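Local coordinates for protein ectonucleotide pyrophosphatase/phosphodiesterase family member 5 (Mus musculus, PDB 5VEO) that probably hydrolyses phosphodiester bonds in a restricted set of nucleotide substrates at a zinc site, and is captured here as an inactive variant bound to adenosine monophosphate, at residues T107-T112 / L362-L367; A116-G121 / L367-L372. The protein carries 1 engineered substitution. All coordinates share one frame; numbering follows the deposited sequence.

Contact 1: residues T107-T112 / L362-L367; sequences TPIWIT and LLCHLL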
loop_
_atom_site.group_PDB
_atom_site.type_symbol
_atom_site.label_atom_id
_atom_site.label_comp_id
_atom_site.label_asym_id
_atom_site.label_seq_id
_atom_site.Cartn_x
_atom_site.Cartn_y
_atom_site.Cartn_z
ATOM N N THR A 107 1.596 -4.455 -15.393
ATOM C CA THR A 107 1.641 -3.152 -16.053
ATOM C C THR A 107 0.771 -2.176 -15.272
ATOM O O THR A 107 -0.464 -2.356 -15.235
ATOM C CB THR A 107 1.160 -3.264 -17.496
ATOM O OG1 THR A 107 2.054 -4.114 -18.221
ATOM C CG2 THR A 107 1.107 -1.889 -18.157
ATOM N N PRO A 108 1.343 -1.139 -14.655
ATOM C CA PRO A 108 0.518 -0.194 -13.893
ATOM C C PRO A 108 -0.347 0.662 -14.804
ATOM O O PRO A 108 -0.038 0.896 -15.978
ATOM C CB PRO A 108 1.548 0.657 -13.143
ATOM C CG PRO A 108 2.763 0.615 -14.041
ATOM C CD PRO A 108 2.771 -0.775 -14.609
ATOM N N ILE A 109 -1.435 1.163 -14.215
ATOM C CA ILE A 109 -2.479 1.818 -14.988
ATOM C C ILE A 109 -1.978 3.067 -15.724
ATOM O O ILE A 109 -2.539 3.439 -16.755
ATOM C CB ILE A 109 -3.674 2.134 -14.072
ATOM C CG1 ILE A 109 -4.873 2.515 -14.939
ATOM C CG2 ILE A 109 -3.330 3.220 -13.057
ATOM C CD1 ILE A 109 -6.143 2.723 -14.157
ATOM N N TRP A 110 -0.948 3.748 -15.230
ATOM C CA TRP A 110 -0.513 4.936 -15.970
ATOM C C TRP A 110 0.009 4.581 -17.364
ATOM O O TRP A 110 -0.161 5.368 -18.311
ATOM C CB TRP A 110 0.525 5.732 -15.175
ATOM C CG TRP A 110 1.714 5.029 -14.638
ATOM C CD1 TRP A 110 2.881 4.760 -15.300
ATOM C CD2 TRP A 110 1.908 4.576 -13.291
ATOM N NE1 TRP A 110 3.780 4.153 -14.458
ATOM C CE2 TRP A 110 3.204 4.011 -13.221
ATOM C CE3 TRP A 110 1.114 4.571 -12.148
ATOM C CZ2 TRP A 110 3.720 3.480 -12.048
ATOM C CZ3 TRP A 110 1.626 4.022 -10.987
ATOM C CH2 TRP A 110 2.904 3.488 -10.942
ATOM N N ILE A 111 0.604 3.399 -17.524
ATOM C CA ILE A 111 1.064 2.981 -18.847
ATOM C C ILE A 111 -0.125 2.710 -19.757
ATOM O O ILE A 111 -0.156 3.158 -20.907
ATOM C CB ILE A 111 1.985 1.755 -18.734
ATOM C CG1 ILE A 111 3.244 2.168 -17.980
ATOM C CG2 ILE A 111 2.329 1.170 -20.115
ATOM C CD1 ILE A 111 4.257 1.066 -17.821
ATOM N N THR A 112 -1.133 1.994 -19.248
ATOM C CA THR A 112 -2.340 1.729 -20.026
ATOM C C THR A 112 -3.033 3.027 -20.420
ATOM O O THR A 112 -3.449 3.199 -21.575
ATOM C CB THR A 112 -3.272 0.826 -19.216
ATOM O OG1 THR A 112 -2.592 -0.403 -18.932
ATOM C CG2 THR A 112 -4.564 0.528 -19.954
ATOM N N LEU A 362 -12.386 0.131 -11.193
ATOM C CA LEU A 362 -13.095 1.398 -11.090
ATOM C C LEU A 362 -12.365 2.491 -11.860
ATOM O O LEU A 362 -12.986 3.251 -12.612
ATOM C CB LEU A 362 -13.240 1.787 -9.618
ATOM C CG LEU A 362 -13.903 3.125 -9.312
ATOM C CD1 LEU A 362 -15.289 3.118 -9.863
ATOM C CD2 LEU A 362 -13.937 3.402 -7.808
ATOM N N LEU A 363 -11.039 2.585 -11.677
ATOM C CA LEU A 363 -10.241 3.579 -12.399
ATOM C C LEU A 363 -10.366 3.402 -13.903
ATOM O O LEU A 363 -10.553 4.376 -14.647
ATOM C CB LEU A 363 -8.768 3.478 -12.000
ATOM C CG LEU A 363 -8.420 3.817 -10.542
ATOM C CD1 LEU A 363 -6.950 3.735 -10.258
ATOM C CD2 LEU A 363 -8.908 5.195 -10.169
ATOM N N CYS A 364 -10.214 2.165 -14.378
ATOM C CA CYS A 364 -10.316 1.917 -15.814
ATOM C C CYS A 364 -11.695 2.293 -16.336
ATOM O O CYS A 364 -11.823 2.827 -17.445
ATOM C CB CYS A 364 -10.000 0.454 -16.123
ATOM S SG CYS A 364 -8.248 0.034 -15.953
ATOM N N HIS A 365 -12.741 2.027 -15.552
ATOM C CA HIS A 365 -14.082 2.439 -15.951
ATOM C C HIS A 365 -14.184 3.957 -16.046
ATOM O O HIS A 365 -14.673 4.498 -17.044
ATOM C CB HIS A 365 -15.122 1.895 -14.972
ATOM C CG HIS A 365 -16.512 2.356 -15.275
ATOM N ND1 HIS A 365 -17.316 1.730 -16.202
ATOM C CD2 HIS A 365 -17.224 3.407 -14.806
ATOM C CE1 HIS A 365 -18.476 2.359 -16.273
ATOM N NE2 HIS A 365 -18.441 3.390 -15.446
ATOM N N LEU A 366 -13.734 4.665 -15.010
ATOM C CA LEU A 366 -13.846 6.118 -15.011
ATOM C C LEU A 366 -13.098 6.725 -16.186
ATOM O O LEU A 366 -13.566 7.690 -16.800
ATOM C CB LEU A 366 -13.311 6.685 -13.700
ATOM C CG LEU A 366 -14.153 6.348 -12.479
ATOM C CD1 LEU A 366 -13.385 6.719 -11.199
ATOM C CD2 LEU A 366 -15.486 7.063 -12.540
ATOM N N LEU A 367 -11.932 6.180 -16.506
ATOM C CA LEU A 367 -11.070 6.737 -17.538
ATOM C C LEU A 367 -11.345 6.153 -18.916
ATOM O O LEU A 367 -10.629 6.483 -19.869
ATOM C CB LEU A 367 -9.614 6.503 -17.154
ATOM C CG LEU A 367 -9.169 7.136 -15.832
ATOM C CD1 LEU A 367 -7.745 6.723 -15.509
ATOM C CD2 LEU A 367 -9.297 8.653 -15.891
#

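Contact 2: residues A116-G121 / L367-L372; sequences AGHASG and LNLTAL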
loop_
_atom_site.group_PDB
_atom_site.type_symbol
_atom_site.label_atom_id
_atom_site.label_comp_id
_atom_site.label_asym_id
_atom_site.label_seq_id
_atom_site.Cartn_x
_atom_site.Cartn_y
_atom_site.Cartn_z
ATOM N N ALA A 116 -3.469 4.684 -24.337
ATOM C CA ALA A 116 -4.748 5.144 -24.861
ATOM C C ALA A 116 -4.723 6.612 -25.280
ATOM O O ALA A 116 -5.767 7.145 -25.681
ATOM C CB ALA A 116 -5.849 4.919 -23.815
ATOM N N GLY A 117 -3.577 7.275 -25.179
ATOM C CA GLY A 117 -3.423 8.644 -25.622
ATOM C C GLY A 117 -3.561 9.712 -24.561
ATOM O O GLY A 117 -3.561 10.899 -24.905
ATOM N N HIS A 118 -3.666 9.332 -23.285
ATOM C CA HIS A 118 -3.804 10.287 -22.198
ATOM C C HIS A 118 -2.449 10.502 -21.519
ATOM O O HIS A 118 -1.446 9.863 -21.850
ATOM C CB HIS A 118 -4.850 9.801 -21.178
ATOM C CG HIS A 118 -6.145 9.362 -21.794
ATOM N ND1 HIS A 118 -7.048 10.249 -22.339
ATOM C CD2 HIS A 118 -6.695 8.132 -21.935
ATOM C CE1 HIS A 118 -8.094 9.585 -22.798
ATOM N NE2 HIS A 118 -7.906 8.298 -22.566
ATOM N N ALA A 119 -2.422 11.441 -20.580
ATOM C CA ALA A 119 -1.227 11.759 -19.807
ATOM C C ALA A 119 -1.507 11.479 -18.338
ATOM O O ALA A 119 -2.591 11.779 -17.859
ATOM C CB ALA A 119 -0.822 13.227 -19.971
ATOM N N SER A 120 -0.524 10.923 -17.640
ATOM C CA SER A 120 -0.622 10.645 -16.207
ATOM C C SER A 120 0.426 11.460 -15.471
ATOM O O SER A 120 1.478 11.783 -16.026
ATOM C CB SER A 120 -0.375 9.171 -15.887
ATOM O OG SER A 120 -1.015 8.282 -16.776
ATOM N N GLY A 121 0.158 11.741 -14.191
ATOM C CA GLY A 121 1.104 12.442 -13.352
ATOM C C GLY A 121 1.211 11.800 -11.985
ATOM O O GLY A 121 0.206 11.325 -11.458
ATOM N N LEU A 367 -11.932 6.180 -16.506
ATOM C CA LEU A 367 -11.070 6.737 -17.538
ATOM C C LEU A 367 -11.345 6.153 -18.916
ATOM O O LEU A 367 -10.629 6.483 -19.869
ATOM C CB LEU A 367 -9.614 6.503 -17.154
ATOM C CG LEU A 367 -9.169 7.136 -15.832
ATOM C CD1 LEU A 367 -7.745 6.723 -15.509
ATOM C CD2 LEU A 367 -9.297 8.653 -15.891
ATOM N N ASN A 368 -12.343 5.287 -19.048
ATOM C CA ASN A 368 -12.656 4.666 -20.330
ATOM C C ASN A 368 -11.428 3.963 -20.916
ATOM O O ASN A 368 -11.071 4.136 -22.084
ATOM C CB ASN A 368 -13.198 5.706 -21.304
ATOM C CG ASN A 368 -13.945 5.083 -22.449
ATOM O OD1 ASN A 368 -14.468 3.975 -22.333
ATOM N ND2 ASN A 368 -13.996 5.786 -23.571
ATOM N N LEU A 369 -10.774 3.168 -20.076
ATOM C CA LEU A 369 -9.648 2.335 -20.464
ATOM C C LEU A 369 -10.060 0.876 -20.489
ATOM O O LEU A 369 -10.899 0.435 -19.699
ATOM C CB LEU A 369 -8.474 2.480 -19.484
ATOM C CG LEU A 369 -7.947 3.881 -19.274
ATOM C CD1 LEU A 369 -6.894 3.872 -18.170
ATOM C CD2 LEU A 369 -7.358 4.416 -20.573
ATOM N N THR A 370 -9.414 0.120 -21.369
ATOM C CA THR A 370 -9.558 -1.329 -21.383
ATOM C C THR A 370 -8.638 -1.917 -20.324
ATOM O O THR A 370 -7.413 -1.857 -20.448
ATOM C CB THR A 370 -9.237 -1.885 -22.764
ATOM O OG1 THR A 370 -10.170 -1.346 -23.709
ATOM C CG2 THR A 370 -9.337 -3.406 -22.762
ATOM N N ALA A 371 -9.230 -2.466 -19.271
ATOM C CA ALA A 371 -8.453 -3.039 -18.184
ATOM C C ALA A 371 -7.668 -4.259 -18.649
ATOM O O ALA A 371 -8.173 -5.093 -19.402
ATOM C CB ALA A 371 -9.392 -3.428 -17.043
ATOM N N LEU A 372 -6.432 -4.383 -18.173
ATOM C CA LEU A 372 -5.703 -5.630 -18.339
ATOM C C LEU A 372 -6.238 -6.675 -17.366
ATOM O O LEU A 372 -6.944 -6.349 -16.410
ATOM C CB LEU A 372 -4.214 -5.402 -18.121
ATOM C CG LEU A 372 -3.551 -4.382 -19.048
ATOM C CD1 LEU A 372 -2.106 -4.161 -18.664
ATOM C CD2 LEU A 372 -3.640 -4.822 -20.512
HETATM O O HOH W 1 -9.757 6.375 -23.089
#

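Contact 1: residues T107-T112 / L362-L367
Leu363 O accepts a hydrogen bond from Leu367 N (2.9 Å), a last-turn bond of helix 359-366, while the side chain of Leu363 turns toward Ile109 of helix 109-115. The two helices meet beside the central mixed sheet of an alkaline phosphatase-like fold, with Ile109 resting on Leu168 and Phe170 of strand 168-173 and Leu363 on Val16 and Val18 of the adjoining strand 16-21. Val66 of helix 58-67 also packs on Ile109. Pro108 occupies the N-cap position of helix 109-115, and Ile111 N donates a hydrogen bond to Pro108 O (3.0 Å) in the first turn. No hydrogen bond joins the two segments, and the contact is wholly apolar and buried. Its point is the terminal methyl of Ile109: with CG1 anti to the backbone N (chi1 -167°) and CD1 extended beyond it (chi2 175°), the chain reaches across to the other helix. There Ile109 CD1 presses on Leu363 CB at 3.5 Å, a tight carbon pair, and the two side chains cross at about a right angle. Leu363 CD1 lies 4.1 Å from the same Ile109 CD1. One residue beyond Leu363, Cys364 SG lies 3.9 Å from Ile109 CD1.

Contact 2: residues A116-G121 / L367-L372
One methyl of Leu369, CD2, touches both Ala116 and His118, which lie on the same side of it, where two chain segments leave their helices. Leu369 CD2 meets Ala116 CB at 3.6 Å and reaches the His118 ring at its edge, near the ring plane, 4.0 Å from His118 CD2. The Leu369 and His118 side chains run antiparallel alongside each other. Leu369 keeps CG anti to its carbonyl carbon (chi1 -56°); CD1 extends the chain beyond it (chi2 174°), and CD2 branches off to Ala116 and the ring. Polar contact is made through a water, which lies in the plane of the imidazole, 2.7 Å from His118 NE2, and donates to Asn368 O at 2.8 Å. Ala116 O sits over one face of the same ring, toward its rim. Behind this first shell stand two Schellman motifs: Gly117 closes helix 109-115 with positive phi (97°), and Asn368 does likewise for helix 359-366. Gly117 then leads through His118 toward strand 120-123 of the mixed sheet. Asn113 touches both His118 and Leu369 from helix 109-115. Since the imidazole edge serves a methyl at CD2 and a water at NE2, apolar packing and a solvent-mediated link to a backbone carbonyl are combined in one side chain.

Contacts 1 and 2 are successive layers of one junction, with centres 5 Å apart and Leu367 common to both. Each of the two chain runs passes from a helix in contact 1 into the segment following it in contact 2. By a probable hydrogen bond from Leu369 N to Cys364 O (2.9 Å), the chain leaving helix 359-366 stays on its last turn; between the two runs, Thr107 CB packs on Leu372 CD1 at 3.6 Å. Contact 1 is the buried layer; contact 2 is partly buried and farther from the chain centre (about 21 against 17 Å, centre to centre). The junction packs on the sheet whose neighbouring strands 16-21 and 168-173 run toward two of the zinc sites, at Asp22 and Asp177 respectively.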